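Occlusion-derived virus envelope protein E66 (Autographa californica nucleopolyhedrovirus, PDB 3VSN) cleaves non-sulfated chondroitin as a lyase of the viral envelope and is essential for oral infectivity, perhaps by digesting the chondroitin sulfate barrier of the host midgut. Local coordinates at residues I414-I419 and F588-V593; S602-N607 and D651-F656. All blocks are in the same frame, centred on the assembly; numbering follows the deposited sequence.

Interaction 1: residues I414-I419 and F588-V593; sequences IGQTAI and FNYPWV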
ATOM      1  N   ILE A 414      -5.633 -22.632   5.004  1.00 13.98           N
ATOM      2  CA  ILE A 414      -6.860 -22.355   4.267  1.00 13.52           C
ATOM      3  C   ILE A 414      -6.876 -20.868   3.905  1.00 13.08           C
ATOM      4  O   ILE A 414      -6.540 -20.017   4.732  1.00 12.62           O
ATOM      5  CB  ILE A 414      -8.123 -22.701   5.093  1.00 13.61           C
ATOM      6  CG1 ILE A 414      -8.170 -24.207   5.403  1.00 13.81           C
ATOM      7  CG2 ILE A 414      -9.394 -22.250   4.372  1.00 13.50           C
ATOM      8  CD1 ILE A 414      -9.265 -24.610   6.372  1.00 13.86           C
ATOM      9  N   GLY A 415      -7.243 -20.573   2.662  1.00 12.69           N
ATOM     10  CA  GLY A 415      -7.443 -19.199   2.217  1.00 12.70           C
ATOM     11  C   GLY A 415      -8.478 -19.151   1.114  1.00 12.73           C
ATOM     12  O   GLY A 415      -8.175 -19.467  -0.035  1.00 12.71           O
ATOM     13  N   GLN A 416      -9.709 -18.791   1.471  1.00 12.66           N
ATOM     14  CA  GLN A 416     -10.789 -18.617   0.499  1.00 12.56           C
ATOM     15  C   GLN A 416     -11.484 -17.304   0.811  1.00 12.12           C
ATOM     16  O   GLN A 416     -11.951 -17.103   1.935  1.00 12.00           O
ATOM     17  CB  GLN A 416     -11.807 -19.765   0.573  1.00 13.14           C
ATOM     18  CG  GLN A 416     -11.231 -21.170   0.440  1.00 13.80           C
ATOM     19  CD  GLN A 416     -10.706 -21.485  -0.952  1.00 14.25           C
ATOM     20  OE1 GLN A 416     -11.210 -20.981  -1.963  1.00 14.68           O
ATOM     21  NE2 GLN A 416      -9.698 -22.337  -1.012  1.00 14.45           N
ATOM     22  N   THR A 417     -11.545 -16.416  -0.178  1.00 11.62           N
ATOM     23  CA  THR A 417     -12.064 -15.064   0.025  1.00 11.27           C
ATOM     24  C   THR A 417     -12.984 -14.635  -1.117  1.00 11.10           C
ATOM     25  O   THR A 417     -12.662 -14.824  -2.292  1.00 10.96           O
ATOM     26  CB  THR A 417     -10.911 -14.040   0.190  1.00 11.19           C
ATOM     27  OG1 THR A 417     -10.187 -14.321   1.392  1.00 11.23           O
ATOM     28  CG2 THR A 417     -11.436 -12.611   0.269  1.00 11.17           C
ATOM     29  N   ALA A 418     -14.126 -14.060  -0.759  1.00 10.86           N
ATOM     30  CA  ALA A 418     -15.039 -13.487  -1.741  1.00 10.94           C
ATOM     31  C   ALA A 418     -15.236 -12.001  -1.479  1.00 10.87           C
ATOM     32  O   ALA A 418     -15.227 -11.554  -0.329  1.00 10.59           O
ATOM     33  CB  ALA A 418     -16.376 -14.212  -1.726  1.00 10.90           C
ATOM     34  N   ILE A 419     -15.409 -11.246  -2.559  1.00 10.88           N
ATOM     35  CA  ILE A 419     -15.623  -9.803  -2.476  1.00 11.16           C
ATOM     36  C   ILE A 419     -16.794  -9.411  -3.378  1.00 11.30           C
ATOM     37  O   ILE A 419     -16.892  -9.878  -4.511  1.00 11.24           O
ATOM     38  CB  ILE A 419     -14.357  -9.005  -2.877  1.00 11.05           C
ATOM     39  CG1 ILE A 419     -13.163  -9.392  -1.995  1.00 11.20           C
ATOM     40  CG2 ILE A 419     -14.611  -7.503  -2.776  1.00 11.15           C
ATOM     41  CD1 ILE A 419     -11.811  -8.937  -2.525  1.00 11.22           C
ATOM     42  N   PHE A 588     -23.871 -12.297   3.881  1.00 10.37           N
ATOM     43  CA  PHE A 588     -22.757 -13.213   3.976  1.00 10.71           C
ATOM     44  C   PHE A 588     -23.376 -14.588   4.169  1.00 10.98           C
ATOM     45  O   PHE A 588     -24.075 -14.823   5.152  1.00 11.11           O
ATOM     46  CB  PHE A 588     -21.859 -12.855   5.169  1.00 10.47           C
ATOM     47  CG  PHE A 588     -21.300 -11.455   5.118  1.00 10.50           C
ATOM     48  CD1 PHE A 588     -20.084 -11.200   4.488  1.00 10.57           C
ATOM     49  CD2 PHE A 588     -21.984 -10.391   5.709  1.00 10.54           C
ATOM     50  CE1 PHE A 588     -19.560  -9.912   4.440  1.00 10.44           C
ATOM     51  CE2 PHE A 588     -21.465  -9.098   5.660  1.00 10.52           C
ATOM     52  CZ  PHE A 588     -20.254  -8.863   5.025  1.00 10.48           C
ATOM     53  N   ASN A 589     -23.157 -15.482   3.217  1.00 11.31           N
ATOM     54  CA  ASN A 589     -23.658 -16.852   3.341  1.00 11.69           C
ATOM     55  C   ASN A 589     -22.636 -17.796   2.744  1.00 11.68           C
ATOM     56  O   ASN A 589     -22.806 -18.300   1.634  1.00 11.67           O
ATOM     57  CB  ASN A 589     -25.027 -17.025   2.669  1.00 12.06           C
ATOM     58  CG  ASN A 589     -25.674 -18.366   2.994  1.00 12.43           C
ATOM     59  OD1 ASN A 589     -25.444 -18.939   4.063  1.00 12.97           O
ATOM     60  ND2 ASN A 589     -26.486 -18.873   2.073  1.00 12.57           N
ATOM     61  N   TYR A 590     -21.559 -18.010   3.493  1.00 11.76           N
ATOM     62  CA  TYR A 590     -20.406 -18.747   2.993  1.00 11.62           C
ATOM     63  C   TYR A 590     -20.809 -19.973   2.163  1.00 11.78           C
ATOM     64  O   TYR A 590     -21.578 -20.807   2.643  1.00 12.09           O
ATOM     65  CB  TYR A 590     -19.466 -19.154   4.134  1.00 11.57           C
ATOM     66  CG  TYR A 590     -18.143 -19.577   3.573  1.00 11.53           C
ATOM     67  CD1 TYR A 590     -17.916 -20.900   3.206  1.00 11.52           C
ATOM     68  CD2 TYR A 590     -17.150 -18.639   3.324  1.00 11.46           C
ATOM     69  CE1 TYR A 590     -16.715 -21.286   2.639  1.00 11.65           C
ATOM     70  CE2 TYR A 590     -15.946 -19.012   2.760  1.00 11.59           C
ATOM     71  CZ  TYR A 590     -15.735 -20.335   2.423  1.00 11.61           C
ATOM     72  OH  TYR A 590     -14.542 -20.703   1.864  1.00 11.88           O
ATOM     73  N   PRO A 591     -20.263 -20.111   0.935  1.00 11.69           N
ATOM     74  CA  PRO A 591     -19.164 -19.355   0.314  1.00 11.62           C
ATOM     75  C   PRO A 591     -19.540 -18.054  -0.406  1.00 11.54           C
ATOM     76  O   PRO A 591     -18.653 -17.359  -0.920  1.00 11.55           O
ATOM     77  CB  PRO A 591     -18.602 -20.359  -0.698  1.00 11.58           C
ATOM     78  CG  PRO A 591     -19.802 -21.129  -1.134  1.00 11.78           C
ATOM     79  CD  PRO A 591     -20.695 -21.236   0.077  1.00 11.78           C
ATOM     80  N   TRP A 592     -20.830 -17.732  -0.441  1.00 11.40           N
ATOM     81  CA  TRP A 592     -21.316 -16.575  -1.190  1.00 11.37           C
ATOM     82  C   TRP A 592     -21.334 -15.305  -0.390  1.00 11.33           C
ATOM     83  O   TRP A 592     -21.585 -15.317   0.814  1.00 11.03           O
ATOM     84  CB  TRP A 592     -22.699 -16.867  -1.767  1.00 11.57           C
ATOM     85  CG  TRP A 592     -22.631 -17.918  -2.843  1.00 11.63           C
ATOM     86  CD1 TRP A 592     -22.892 -19.282  -2.726  1.00 11.67           C
ATOM     87  CD2 TRP A 592     -22.229 -17.725  -4.239  1.00 11.64           C
ATOM     88  NE1 TRP A 592     -22.695 -19.923  -3.922  1.00 11.65           N
ATOM     89  CE2 TRP A 592     -22.300 -19.045  -4.874  1.00 11.71           C
ATOM     90  CE3 TRP A 592     -21.846 -16.627  -5.003  1.00 11.69           C
ATOM     91  CZ2 TRP A 592     -21.991 -19.232  -6.216  1.00 11.74           C
ATOM     92  CZ3 TRP A 592     -21.534 -16.828  -6.352  1.00 11.72           C
ATOM     93  CH2 TRP A 592     -21.608 -18.100  -6.944  1.00 11.75           C
ATOM     94  N   VAL A 593     -21.047 -14.196  -1.065  1.00 11.16           N
ATOM     95  CA  VAL A 593     -21.230 -12.866  -0.491  1.00 11.20           C
ATOM     96  C   VAL A 593     -21.989 -12.016  -1.510  1.00 11.50           C
ATOM     97  O   VAL A 593     -21.812 -12.189  -2.722  1.00 11.41           O
ATOM     98  CB  VAL A 593     -19.883 -12.215  -0.065  1.00 11.15           C
ATOM     99  CG1 VAL A 593     -19.029 -11.838  -1.273  1.00 10.95           C
ATOM    100  CG2 VAL A 593     -20.120 -10.995   0.820  1.00 11.09           C
TER
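Side-chain packing between two antiparallel beta-sheets joins I414-I419, on the outermost strand 414-421 of one sheet, to F588-V593 of the other, which comprises the end of strand 584-589, the Y590-P591 turn and the start of strand 592-597. A418 and V593 make the apolar part: A418 CB lies 3.6 Å from V593 CG1. V593 CG1 sits between the backbone N and the carbonyl carbon of its own residue (chi1 70°), which also brings it 3.9 Å from I419 N. A second touch comes from the turn. The Y590 side chain, with CG anti to the backbone N (chi1 -165°), reaches toward strand 414-421 and sets its OH 3.2 Å from Q416 CB, near the plane of the ring. The Q416 amide plane stands 80° to the ring. P591, which follows a cis peptide bond, lays its CB 3.9 Å above one face of the Y590 ring, near the rim, while its carbonyl O is 4.0 Å from A418 CB. K443 makes a cation-pi contact with the same ring, and Y431 meets it edge-to-face. The two segments thus associate through van der Waals contact of methyl, methylene and phenol groups, with the phenol oxygen meeting carbon atoms of Q416.

Interaction 2: residues S602-N607 and D651-F656; sequences SFMSAN and DLQFIF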
ATOM      1  N   SER A 602     -24.319  -7.260  -6.547  1.00 12.92           N
ATOM      2  CA  SER A 602     -23.107  -8.009  -6.872  1.00 12.66           C
ATOM      3  C   SER A 602     -22.984  -9.259  -5.995  1.00 12.28           C
ATOM      4  O   SER A 602     -23.243  -9.196  -4.790  1.00 12.04           O
ATOM      5  CB  SER A 602     -21.876  -7.117  -6.699  1.00 12.94           C
ATOM      6  OG  SER A 602     -20.685  -7.881  -6.779  1.00 13.95           O
ATOM      7  N   PHE A 603     -22.599 -10.382  -6.610  1.00 11.56           N
ATOM      8  CA  PHE A 603     -22.335 -11.650  -5.913  1.00 11.29           C
ATOM      9  C   PHE A 603     -20.926 -12.121  -6.226  1.00 11.08           C
ATOM     10  O   PHE A 603     -20.436 -11.902  -7.333  1.00 10.95           O
ATOM     11  CB  PHE A 603     -23.228 -12.771  -6.444  1.00 11.32           C
ATOM     12  CG  PHE A 603     -24.673 -12.670  -6.063  1.00 11.40           C
ATOM     13  CD1 PHE A 603     -25.561 -11.953  -6.854  1.00 11.37           C
ATOM     14  CD2 PHE A 603     -25.164 -13.365  -4.957  1.00 11.48           C
ATOM     15  CE1 PHE A 603     -26.908 -11.893  -6.529  1.00 11.57           C
ATOM     16  CE2 PHE A 603     -26.515 -13.310  -4.627  1.00 11.40           C
ATOM     17  CZ  PHE A 603     -27.383 -12.568  -5.414  1.00 11.51           C
ATOM     18  N   MET A 604     -20.302 -12.817  -5.278  1.00 10.73           N
ATOM     19  CA  MET A 604     -19.084 -13.577  -5.558  1.00 10.78           C
ATOM     20  C   MET A 604     -18.974 -14.782  -4.629  1.00 10.75           C
ATOM     21  O   MET A 604     -19.409 -14.724  -3.480  1.00 10.56           O
ATOM     22  CB  MET A 604     -17.831 -12.702  -5.433  1.00 10.77           C
ATOM     23  CG  MET A 604     -16.540 -13.447  -5.743  1.00 10.95           C
ATOM     24  SD  MET A 604     -15.042 -12.458  -5.645  1.00 10.99           S
ATOM     25  CE  MET A 604     -13.799 -13.751  -5.686  1.00 10.96           C
ATOM     26  N   SER A 605     -18.395 -15.865  -5.142  1.00 10.81           N
ATOM     27  CA  SER A 605     -18.137 -17.065  -4.354  1.00 11.08           C
ATOM     28  C   SER A 605     -16.682 -17.107  -3.887  1.00 11.20           C
ATOM     29  O   SER A 605     -15.773 -16.805  -4.659  1.00 11.13           O
ATOM     30  CB  SER A 605     -18.445 -18.315  -5.181  1.00 11.23           C
ATOM     31  OG  SER A 605     -17.914 -19.467  -4.553  1.00 11.41           O
ATOM     32  N   ALA A 606     -16.465 -17.497  -2.631  1.00 11.29           N
ATOM     33  CA  ALA A 606     -15.107 -17.635  -2.096  1.00 11.65           C
ATOM     34  C   ALA A 606     -14.371 -18.808  -2.744  1.00 12.15           C
ATOM     35  O   ALA A 606     -13.147 -18.909  -2.641  1.00 11.87           O
ATOM     36  CB  ALA A 606     -15.133 -17.779  -0.578  1.00 11.48           C
ATOM     37  N   ASN A 607     -15.127 -19.688  -3.407  1.00 12.73           N
ATOM     38  CA  ASN A 607     -14.552 -20.763  -4.216  1.00 13.78           C
ATOM     39  C   ASN A 607     -14.181 -20.302  -5.628  1.00 14.04           C
ATOM     40  O   ASN A 607     -13.633 -21.074  -6.413  1.00 14.19           O
ATOM     41  CB  ASN A 607     -15.507 -21.962  -4.267  1.00 14.25           C
ATOM     42  CG  ASN A 607     -15.705 -22.599  -2.908  1.00 14.84           C
ATOM     43  OD1 ASN A 607     -14.750 -22.769  -2.150  1.00 15.86           O
ATOM     44  ND2 ASN A 607     -16.945 -22.935  -2.584  1.00 14.84           N
ATOM     45  N   ASP A 651     -11.968 -10.118 -13.126  1.00 19.19           N
ATOM     46  CA  ASP A 651     -12.965  -9.918 -12.070  1.00 18.62           C
ATOM     47  C   ASP A 651     -13.862 -11.143 -11.923  1.00 17.18           C
ATOM     48  O   ASP A 651     -14.145 -11.821 -12.907  1.00 16.98           O
ATOM     49  CB  ASP A 651     -13.829  -8.698 -12.394  1.00 20.05           C
ATOM     50  CG  ASP A 651     -13.028  -7.408 -12.476  1.00 21.85           C
ATOM     51  OD1 ASP A 651     -12.366  -7.042 -11.485  1.00 22.96           O
ATOM     52  OD2 ASP A 651     -13.079  -6.743 -13.532  1.00 23.50           O
ATOM     53  N   LEU A 652     -14.320 -11.409 -10.700  1.00 15.66           N
ATOM     54  CA  LEU A 652     -15.102 -12.620 -10.411  1.00 14.59           C
ATOM     55  C   LEU A 652     -16.493 -12.355  -9.832  1.00 13.85           C
ATOM     56  O   LEU A 652     -17.141 -13.266  -9.305  1.00 13.30           O
ATOM     57  CB  LEU A 652     -14.315 -13.549  -9.480  1.00 14.39           C
ATOM     58  CG  LEU A 652     -13.069 -14.220 -10.070  1.00 14.32           C
ATOM     59  CD1 LEU A 652     -12.213 -14.828  -8.968  1.00 14.20           C
ATOM     60  CD2 LEU A 652     -13.458 -15.275 -11.098  1.00 14.44           C
ATOM     61  N   GLN A 653     -16.958 -11.114  -9.949  1.00 13.05           N
ATOM     62  CA  GLN A 653     -18.259 -10.736  -9.406  1.00 12.74           C
ATOM     63  C   GLN A 653     -19.363 -10.803 -10.453  1.00 12.68           C
ATOM     64  O   GLN A 653     -19.212 -10.287 -11.561  1.00 12.82           O
ATOM     65  CB  GLN A 653     -18.202  -9.338  -8.785  1.00 12.49           C
ATOM     66  CG  GLN A 653     -17.304  -9.248  -7.560  1.00 12.28           C
ATOM     67  CD  GLN A 653     -17.173  -7.835  -7.023  1.00 12.24           C
ATOM     68  OE1 GLN A 653     -18.131  -7.059  -7.032  1.00 12.04           O
ATOM     69  NE2 GLN A 653     -15.978  -7.498  -6.541  1.00 12.04           N
ATOM     70  N   PHE A 654     -20.467 -11.449 -10.091  1.00 12.49           N
ATOM     71  CA  PHE A 654     -21.666 -11.474 -10.917  1.00 12.47           C
ATOM     72  C   PHE A 654     -22.464 -10.212 -10.624  1.00 12.67           C
ATOM     73  O   PHE A 654     -22.838  -9.966  -9.477  1.00 12.70           O
ATOM     74  CB  PHE A 654     -22.524 -12.706 -10.592  1.00 12.43           C
ATOM     75  CG  PHE A 654     -21.805 -14.014 -10.764  1.00 12.49           C
ATOM     76  CD1 PHE A 654     -21.013 -14.529  -9.742  1.00 12.42           C
ATOM     77  CD2 PHE A 654     -21.927 -14.734 -11.947  1.00 12.39           C
ATOM     78  CE1 PHE A 654     -20.342 -15.731  -9.903  1.00 12.59           C
ATOM     79  CE2 PHE A 654     -21.266 -15.940 -12.112  1.00 12.38           C
ATOM     80  CZ  PHE A 654     -20.473 -16.439 -11.090  1.00 12.49           C
ATOM     81  N   ILE A 655     -22.723  -9.417 -11.659  1.00 12.81           N
ATOM     82  CA  ILE A 655     -23.449  -8.162 -11.496  1.00 13.09           C
ATOM     83  C   ILE A 655     -24.814  -8.244 -12.177  1.00 13.44           C
ATOM     84  O   ILE A 655     -24.918  -8.646 -13.343  1.00 13.06           O
ATOM     85  CB  ILE A 655     -22.632  -6.957 -12.018  1.00 13.24           C
ATOM     86  CG1 ILE A 655     -21.277  -6.880 -11.292  1.00 13.39           C
ATOM     87  CG2 ILE A 655     -23.408  -5.654 -11.833  1.00 13.16           C
ATOM     88  CD1 ILE A 655     -20.248  -5.995 -11.972  1.00 13.87           C
ATOM     89  N   PHE A 656     -25.852  -7.884 -11.424  1.00 13.71           N
ATOM     90  CA  PHE A 656     -27.221  -7.899 -11.911  1.00 14.64           C
ATOM     91  C   PHE A 656     -27.867  -6.542 -11.703  1.00 15.65           C
ATOM     92  O   PHE A 656     -27.511  -5.806 -10.776  1.00 15.53           O
ATOM     93  CB  PHE A 656     -28.049  -8.969 -11.190  1.00 14.10           C
ATOM     94  CG  PHE A 656     -27.512 -10.359 -11.359  1.00 13.87           C
ATOM     95  CD1 PHE A 656     -27.870 -11.125 -12.464  1.00 13.63           C
ATOM     96  CD2 PHE A 656     -26.641 -10.901 -10.418  1.00 13.87           C
ATOM     97  CE1 PHE A 656     -27.369 -12.407 -12.627  1.00 13.60           C
ATOM     98  CE2 PHE A 656     -26.138 -12.182 -10.577  1.00 13.74           C
ATOM     99  CZ  PHE A 656     -26.498 -12.934 -11.687  1.00 13.65           C
TER
HETATM  100  O   HOH W   1     -17.429 -15.849  -7.954  1.00 11.02           O
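F603 and F654 form an antiparallel hydrogen-bonded pair: F603 N donates to F654 O (2.9 Å) and F654 N to F603 O (2.8 Å). Each carbonyl also takes a CA-H...O contact, F654 O from S602 CA and F603 O from Q653 CA. On the side of the sheet that carries F603 and F654, the F603 ring meets F656 rim to rim, F603 CD1 3.8 Å from F656 CE2, with the planes at 82°. On the side of S602, its OG is anti to the backbone N (chi1 170°) and donates to Q653 OE1 at 2.7 Å, arriving 26° off the amide's carbonyl plane. Farther along, the extended M604 chain brings CE 3.8 Å from L652 CD1. Where direct pairing ends, a water continues it, accepting from S605 N (3.0 Å) and donating to L652 O (2.9 Å).

In the next shell, OE1 of Q653 also accepts from K421 N and its NE2 donates to D323, so the buried amide is gripped at both ends and its rotation is fixed. Helix 614-623 packs I617 against F603 and F656, and F643 and Y631 meet F656 edge-to-face. Strand pairing satisfies the backbone N and O of F603 and F654, and the water serves S605 N and L652 O, while the amide of Q653 ties this sheet to strand 414-421 and the loop at D323 through polar bonds.

Overall arrangement
Both interactions belong to the beta-sandwich part of the chain, away from the catalytic residues, and they share one sheet, in which strands 592-597 and 600-605 are neighbours. Interaction 2 works within that sheet, fully buried and held by backbone and side-chain hydrogen bonds; interaction 1 works between sheets, is only partly buried, and rests on dispersion contacts over about half the area. They adjoin, with centres about 10 Å apart: V593 N lies 3.0 Å from M604 O and P591 O 2.8 Å from A606 N, both probable hydrogen bonds. Strand 414-421, one side of interaction 1, also touches interaction 2, where I419 O packs against M604 CB and K421 N bonds Q653 OE1.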